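Local coordinates for protein N-(5'-phosphoribosyl)anthranilate isomerase (Jonesia denitrificans, PDB 4WUI) that probably catalyses the isomerisation of N-(5-phosphoribosyl)anthranilate to 1-(2-carboxyphenylamino)-1-deoxyribulose 5-phosphate, the third step of tryptophan biosynthesis from chorismate, at residues His15-Ala20 and Asp26-Val31. Sequence-based numbering, arbitrary orientation.
Sequences HAIDAA and DAIGFV
Ile17 meets Phe30 at the rim of the phenyl ring: its terminal methyl lies near the ring plane, with CD1 of Ile17 4.0 Å from CZ of Phe30 and CE1 almost as close, so the methyl addresses the far edge and not a face. The two side chains cross at about a right angle. One face of the ring is instead met near its rim, from within the strand, by the CG2 branch of Ile28, which stands 3.5 Å above the plane. Ile28 thus divides its branches, CG2 going to the ring and the CG1-CD1 arm reaching the helix. With CG1 anti to the carbonyl carbon (chi1 -70°) and the chain extended beyond it, that arm brings CD1 of Ile28 to 3.8 Å from CB of Ala20. A looser approach of 4.3 Å separates CD1 of Ile28 from CG2 of Ile17. The short methyl of Ala20 points toward the strand, and the CA atoms of Ala20 and Ile28 are the nearest such pair across the segments, 7.7 Å apart. Helix 14-22 and strand 27-32 are the last two elements of the first beta-alpha-beta unit of a TIM barrel, whose eight parallel strands run in sequential order; the short segments are accordingly near antiparallel, at 161°, with axes 10.0 Å apart. No hydrogen bond joins the two segments; each of the three side-chain contacts is between apolar groups, and all four residues are buried. Leu48 of the next helix, 42-50, touches both Ile17 and Phe30, so that helix borders the same apolar layer. Meanwhile the backbone of Ile28 hydrogen-bonds to Asp57 and Val59, holding its strand in the sheet beneath the helix.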
loop_
_atom_site.group_PDB
_atom_site.type_symbol
_atom_site.label_atom_id
_atom_site.label_comp_id
_atom_site.label_asym_id
_atom_site.label_seq_id
_atom_site.Cartn_x
_atom_site.Cartn_y
_atom_site.Cartn_z
ATOM N N HIS A 15 4.768 -12.932 12.559
ATOM C CA HIS A 15 3.876 -13.966 12.066
ATOM C C HIS A 15 3.307 -13.550 10.694
ATOM O O HIS A 15 3.203 -14.365 9.776
ATOM C CB HIS A 15 2.761 -14.131 13.103
ATOM C CG HIS A 15 1.916 -15.330 12.911
ATOM N ND1 HIS A 15 0.563 -15.304 12.624
ATOM C CD2 HIS A 15 2.244 -16.633 13.039
ATOM C CE1 HIS A 15 0.102 -16.547 12.573
ATOM N NE2 HIS A 15 1.109 -17.361 12.792
ATOM N N ALA A 16 2.953 -12.278 10.557
ATOM C CA ALA A 16 2.456 -11.736 9.289
ATOM C C ALA A 16 3.564 -11.575 8.257
ATOM O O ALA A 16 3.347 -11.877 7.082
ATOM C CB ALA A 16 1.744 -10.437 9.539
ATOM N N ILE A 17 4.731 -11.104 8.668
ATOM C CA ILE A 17 5.855 -10.981 7.750
ATOM C C ILE A 17 6.182 -12.333 7.145
ATOM O O ILE A 17 6.426 -12.411 5.924
ATOM C CB ILE A 17 7.094 -10.357 8.429
ATOM C CG1 ILE A 17 6.812 -8.875 8.771
ATOM C CG2 ILE A 17 8.328 -10.481 7.542
ATOM C CD1 ILE A 17 7.915 -8.191 9.544
ATOM N N ASP A 18 6.196 -13.394 7.957
ATOM C CA ASP A 18 6.498 -14.707 7.438
ATOM C C ASP A 18 5.519 -15.104 6.339
ATOM O O ASP A 18 5.920 -15.688 5.313
ATOM C CB ASP A 18 6.425 -15.752 8.572
ATOM C CG ASP A 18 7.586 -15.683 9.535
ATOM O OD1 ASP A 18 8.588 -15.030 9.201
ATOM O OD2 ASP A 18 7.481 -16.294 10.620
ATOM N N ALA A 19 4.237 -14.815 6.533
ATOM C CA ALA A 19 3.235 -15.142 5.514
ATOM C C ALA A 19 3.459 -14.321 4.249
ATOM O O ALA A 19 3.304 -14.821 3.127
ATOM C CB ALA A 19 1.845 -14.915 6.064
ATOM N N ALA A 20 3.784 -13.051 4.406
ATOM C CA ALA A 20 4.040 -12.195 3.258
ATOM C C ALA A 20 5.264 -12.685 2.461
ATOM O O ALA A 20 5.245 -12.681 1.224
ATOM C CB ALA A 20 4.223 -10.775 3.735
ATOM N N ASP A 26 5.444 -8.187 -3.009
ATOM C CA ASP A 26 6.423 -7.211 -3.450
ATOM C C ASP A 26 6.754 -6.134 -2.450
ATOM O O ASP A 26 7.844 -5.542 -2.516
ATOM C CB ASP A 26 5.967 -6.586 -4.758
ATOM C CG ASP A 26 5.755 -7.639 -5.799
ATOM O OD1 ASP A 26 6.697 -8.355 -6.129
ATOM O OD2 ASP A 26 4.612 -7.794 -6.255
ATOM N N ALA A 27 5.834 -5.857 -1.519
ATOM C CA ALA A 27 6.039 -4.784 -0.536
ATOM C C ALA A 27 5.277 -5.091 0.726
ATOM O O ALA A 27 4.206 -5.726 0.693
ATOM C CB ALA A 27 5.605 -3.422 -1.079
ATOM N N ILE A 28 5.818 -4.587 1.828
ATOM C CA ILE A 28 5.184 -4.631 3.145
ATOM C C ILE A 28 5.175 -3.222 3.699
ATOM O O ILE A 28 6.225 -2.550 3.724
ATOM C CB ILE A 28 5.948 -5.558 4.131
ATOM C CG1 ILE A 28 5.781 -7.012 3.730
ATOM C CG2 ILE A 28 5.485 -5.303 5.563
ATOM C CD1 ILE A 28 6.730 -7.997 4.472
ATOM N N GLY A 29 4.004 -2.761 4.142
ATOM C CA GLY A 29 3.873 -1.491 4.822
ATOM C C GLY A 29 3.824 -1.606 6.333
ATOM O O GLY A 29 3.157 -2.464 6.879
ATOM N N PHE A 30 4.531 -0.688 6.977
ATOM C CA PHE A 30 4.554 -0.511 8.432
ATOM C C PHE A 30 3.979 0.867 8.710
ATOM O O PHE A 30 4.537 1.881 8.260
ATOM C CB PHE A 30 5.985 -0.623 8.958
ATOM C CG PHE A 30 6.618 -1.964 8.693
ATOM C CD1 PHE A 30 6.050 -3.139 9.195
ATOM C CD2 PHE A 30 7.785 -2.079 7.954
ATOM C CE1 PHE A 30 6.642 -4.374 8.939
ATOM C CE2 PHE A 30 8.351 -3.337 7.708
ATOM C CZ PHE A 30 7.777 -4.462 8.205
ATOM N N VAL A 31 2.855 0.896 9.410
ATOM C CA VAL A 31 2.123 2.122 9.642
ATOM C C VAL A 31 2.598 2.820 10.905
ATOM O O VAL A 31 2.685 2.211 11.969
ATOM C CB VAL A 31 0.620 1.823 9.721
ATOM C CG1 VAL A 31 -0.191 3.027 10.213
ATOM C CG2 VAL A 31 0.113 1.325 8.392
#